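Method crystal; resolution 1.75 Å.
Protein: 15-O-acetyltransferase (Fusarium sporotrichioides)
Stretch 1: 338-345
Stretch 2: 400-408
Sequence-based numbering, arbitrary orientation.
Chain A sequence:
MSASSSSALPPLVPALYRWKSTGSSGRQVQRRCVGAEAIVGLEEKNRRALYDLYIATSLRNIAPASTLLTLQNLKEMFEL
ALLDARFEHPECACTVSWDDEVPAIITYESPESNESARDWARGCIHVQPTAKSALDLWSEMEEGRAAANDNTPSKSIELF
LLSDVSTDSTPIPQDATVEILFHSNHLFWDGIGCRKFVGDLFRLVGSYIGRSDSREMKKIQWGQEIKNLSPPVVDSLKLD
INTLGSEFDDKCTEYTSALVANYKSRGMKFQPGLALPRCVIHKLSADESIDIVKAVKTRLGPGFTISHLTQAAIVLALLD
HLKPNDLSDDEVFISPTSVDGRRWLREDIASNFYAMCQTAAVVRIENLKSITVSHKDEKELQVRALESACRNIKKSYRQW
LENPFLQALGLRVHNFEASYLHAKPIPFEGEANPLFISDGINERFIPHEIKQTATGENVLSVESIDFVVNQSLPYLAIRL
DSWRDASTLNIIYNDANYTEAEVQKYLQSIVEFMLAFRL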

# COMPACT_ATOMS: atom_id res chain seq x y z
N SER A 338 -10.98 -0.36 -2.97
CA SER A 338 -10.65 0.81 -2.16
C SER A 338 -10.00 1.86 -3.07
O SER A 338 -9.43 1.52 -4.11
CB SER A 338 -9.72 0.43 -1.01
OG SER A 338 -8.56 -0.17 -1.54
N VAL A 339 -10.13 3.13 -2.71
CA VAL A 339 -9.53 4.21 -3.48
C VAL A 339 -8.94 5.26 -2.56
O VAL A 339 -9.37 5.41 -1.41
CB VAL A 339 -10.51 4.88 -4.49
CG1 VAL A 339 -11.19 3.85 -5.44
CG2 VAL A 339 -11.57 5.64 -3.77
N ASP A 340 -7.94 5.97 -3.07
CA ASP A 340 -7.28 7.04 -2.35
C ASP A 340 -8.31 8.15 -2.15
O ASP A 340 -8.94 8.58 -3.12
CB ASP A 340 -6.08 7.54 -3.19
CG ASP A 340 -5.45 8.79 -2.63
OD1 ASP A 340 -5.69 9.14 -1.46
OD2 ASP A 340 -4.69 9.44 -3.38
N GLY A 341 -8.48 8.59 -0.90
CA GLY A 341 -9.50 9.57 -0.53
C GLY A 341 -9.03 11.01 -0.44
O GLY A 341 -9.79 11.92 -0.08
N ARG A 342 -7.77 11.23 -0.81
CA ARG A 342 -7.16 12.54 -0.58
C ARG A 342 -7.85 13.71 -1.28
O ARG A 342 -7.82 14.82 -0.76
CB ARG A 342 -5.68 12.49 -0.93
CG ARG A 342 -4.88 11.88 0.19
CD ARG A 342 -3.47 11.49 -0.29
NE ARG A 342 -2.71 10.91 0.82
CZ ARG A 342 -2.85 9.65 1.26
NH1 ARG A 342 -3.71 8.82 0.68
NH2 ARG A 342 -2.10 9.22 2.25
N ARG A 343 -8.46 13.45 -2.43
CA ARG A 343 -9.17 14.51 -3.17
C ARG A 343 -10.38 15.09 -2.41
O ARG A 343 -10.85 16.19 -2.73
CB ARG A 343 -9.61 14.00 -4.54
CG ARG A 343 -8.47 13.89 -5.54
CD ARG A 343 -8.92 13.11 -6.78
N TRP A 344 -10.85 14.36 -1.40
CA TRP A 344 -11.97 14.80 -0.57
C TRP A 344 -11.53 15.64 0.65
O TRP A 344 -12.36 16.14 1.42
CB TRP A 344 -12.79 13.60 -0.13
CG TRP A 344 -13.64 13.05 -1.23
CD1 TRP A 344 -14.95 13.39 -1.50
CD2 TRP A 344 -13.27 12.09 -2.23
NE1 TRP A 344 -15.40 12.68 -2.59
CE2 TRP A 344 -14.39 11.89 -3.06
CE3 TRP A 344 -12.09 11.37 -2.49
CZ2 TRP A 344 -14.37 10.99 -4.14
CZ3 TRP A 344 -12.07 10.49 -3.57
CH2 TRP A 344 -13.21 10.31 -4.39
N LEU A 345 -10.21 15.79 0.81
CA LEU A 345 -9.66 16.62 1.87
C LEU A 345 -9.46 18.05 1.38
O LEU A 345 -9.31 18.29 0.19
CB LEU A 345 -8.31 16.06 2.34
CG LEU A 345 -8.26 14.61 2.82
CD1 LEU A 345 -6.81 14.26 3.22
CD2 LEU A 345 -9.19 14.32 3.97
N TRP A 400 -19.43 6.34 -7.85
CA TRP A 400 -18.91 6.46 -6.50
C TRP A 400 -18.06 7.70 -6.38
O TRP A 400 -18.28 8.51 -5.49
CB TRP A 400 -18.15 5.19 -6.12
CG TRP A 400 -19.10 4.00 -6.05
CD1 TRP A 400 -19.46 3.18 -7.08
CD2 TRP A 400 -19.84 3.56 -4.91
NE1 TRP A 400 -20.37 2.25 -6.65
CE2 TRP A 400 -20.63 2.47 -5.32
CE3 TRP A 400 -19.91 3.99 -3.57
CZ2 TRP A 400 -21.48 1.78 -4.44
CZ3 TRP A 400 -20.76 3.32 -2.71
CH2 TRP A 400 -21.54 2.22 -3.14
N LEU A 401 -17.11 7.86 -7.29
CA LEU A 401 -16.13 8.92 -7.22
C LEU A 401 -16.68 10.33 -7.38
O LEU A 401 -16.10 11.28 -6.86
CB LEU A 401 -15.01 8.68 -8.23
CG LEU A 401 -14.29 7.32 -8.29
CD1 LEU A 401 -13.21 7.43 -9.38
CD2 LEU A 401 -13.69 6.88 -6.97
N GLU A 402 -17.78 10.48 -8.10
CA GLU A 402 -18.34 11.81 -8.35
C GLU A 402 -19.14 12.33 -7.14
O GLU A 402 -19.61 13.46 -7.15
CB GLU A 402 -19.20 11.82 -9.62
CG GLU A 402 -18.46 11.38 -10.89
CD GLU A 402 -17.17 12.13 -11.14
OE1 GLU A 402 -17.20 13.36 -11.37
OE2 GLU A 402 -16.10 11.47 -11.14
N ASN A 403 -19.26 11.50 -6.11
CA ASN A 403 -20.03 11.88 -4.94
C ASN A 403 -19.21 12.62 -3.88
O ASN A 403 -18.21 12.09 -3.41
CB ASN A 403 -20.65 10.66 -4.33
CG ASN A 403 -21.88 10.99 -3.61
OD1 ASN A 403 -21.88 11.85 -2.72
ND2 ASN A 403 -22.99 10.37 -4.01
N PRO A 404 -19.63 13.85 -3.49
CA PRO A 404 -18.85 14.61 -2.52
C PRO A 404 -18.73 13.99 -1.13
O PRO A 404 -17.84 14.37 -0.39
CB PRO A 404 -19.60 15.96 -2.45
CG PRO A 404 -20.34 16.03 -3.74
CD PRO A 404 -20.81 14.62 -3.94
N PHE A 405 -19.61 13.07 -0.77
CA PHE A 405 -19.53 12.44 0.54
C PHE A 405 -18.69 11.15 0.57
O PHE A 405 -18.65 10.47 1.60
CB PHE A 405 -20.92 12.23 1.19
CG PHE A 405 -21.87 11.32 0.41
CD1 PHE A 405 -21.48 10.05 -0.04
CD2 PHE A 405 -23.20 11.73 0.19
CE1 PHE A 405 -22.37 9.23 -0.73
CE2 PHE A 405 -24.10 10.91 -0.49
CZ PHE A 405 -23.69 9.65 -0.95
N LEU A 406 -18.01 10.85 -0.53
CA LEU A 406 -17.36 9.51 -0.64
C LEU A 406 -16.37 9.20 0.48
O LEU A 406 -16.37 8.08 1.01
CB LEU A 406 -16.75 9.26 -2.03
CG LEU A 406 -16.48 7.76 -2.26
CD1 LEU A 406 -17.77 6.93 -2.36
CD2 LEU A 406 -15.56 7.54 -3.47
N GLN A 407 -15.53 10.17 0.87
CA GLN A 407 -14.57 9.88 1.95
C GLN A 407 -15.29 9.61 3.26
O GLN A 407 -14.94 8.66 3.97
CB GLN A 407 -13.49 10.96 2.11
CG GLN A 407 -12.44 10.61 3.20
CD GLN A 407 -11.70 9.28 2.95
OE1 GLN A 407 -11.44 8.89 1.82
NE2 GLN A 407 -11.36 8.59 4.04
N ALA A 408 -16.33 10.39 3.56
CA ALA A 408 -17.14 10.12 4.76
C ALA A 408 -17.75 8.71 4.72
O ALA A 408 -17.84 8.03 5.75
CB ALA A 408 -18.25 11.19 4.93

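A single indole, that of Trp344, contributes the largest share of the contact between these two stretches, and its edge is turned toward a run of backbone carbonyls. Three carbonyl oxygens, those of Leu401, Asn403 and Pro404, lie near the plane of the ring at its edge, where the polarised N-H and C-H groups point outward. The hydrogen bond runs from Trp344 NE1 to Asn403 O, at 3.0 Å with an N-H...acceptor angle of 156°, and it is the sole hydrogen bond between the stretches. Beside it, Trp344 CD1 lies 3.2 Å from Pro404 O and Trp344 CZ2 lies 3.2 Å from Leu401 O, close approaches in which the weakly positive C-H hydrogens at the ring edge face electron-rich oxygens.

The three carbonyls belong to the link between two helices. A helix ends its regular course after Leu401, and a type I turn from Asn403 to Leu406 leads into the next helix, with Phe405 at the N-cap position. Asn403 O serves two donors: it accepts from Leu406 N at 3.1 Å, closing the turn, and from the indole. The side chain of Asn403 also supports the turn, since Phe405 N donates to Asn403 OD1 at 3.2 Å.

On the other side of the contact, a strand that ends at Asp340 gives way to a 3-10 segment that includes Trp344. The hydrogen bond from Trp344 N to Gly341 O, at 3.0 Å, holds the tryptophan backbone in this tight bend. Asp340 directs its CA-to-CB bond away from the second stretch, and its OD1 receives both Arg342 N, at 3.0 Å, and Arg342 NH1, at 2.9 Å. The latter is a salt bridge. Together the two bonds tie Asp340 to Arg342 across the bend, and neither residue takes part in the packing across the stretches.

Gln407 lies against the indole in another way, with its backbone N over one face of the ring. Its CB is also 3.5 Å from Trp344 CB. The side chain then extends to Gly341, where OE1 comes within 3.1 Å of Gly341 CA. This is where the backbones run close, with the CA atoms of Gly341 and Gln407 5.7 Å apart. The absence of a side chain leaves room for Gln407 in this conformation, because an ideally placed CB on Gly341 would sit 1.7 Å from Gln407 OE1 and clash with it. The side-chain nitrogen, Gln407 NE2, is hydrogen-bonded elsewhere in the structure.

Aliphatic groups complete the interface. Leu406 CB approaches Trp344 CZ2 at 3.6 Å, while Leu401 CD2 lies 4.3 Å from Trp344 CH2. The same Leu401 methyl is 4.0 Å from Val339 CG2, which in turn is 4.4 Å from Leu406 CD2. The two Val339 contacts link the strand to the end of one helix and the start of the next, although the CA atoms of Val339 and Leu401 are 8.9 Å apart and the gap is bridged by side chains. In all, 372 Å² of surface is buried, summed over both stretches.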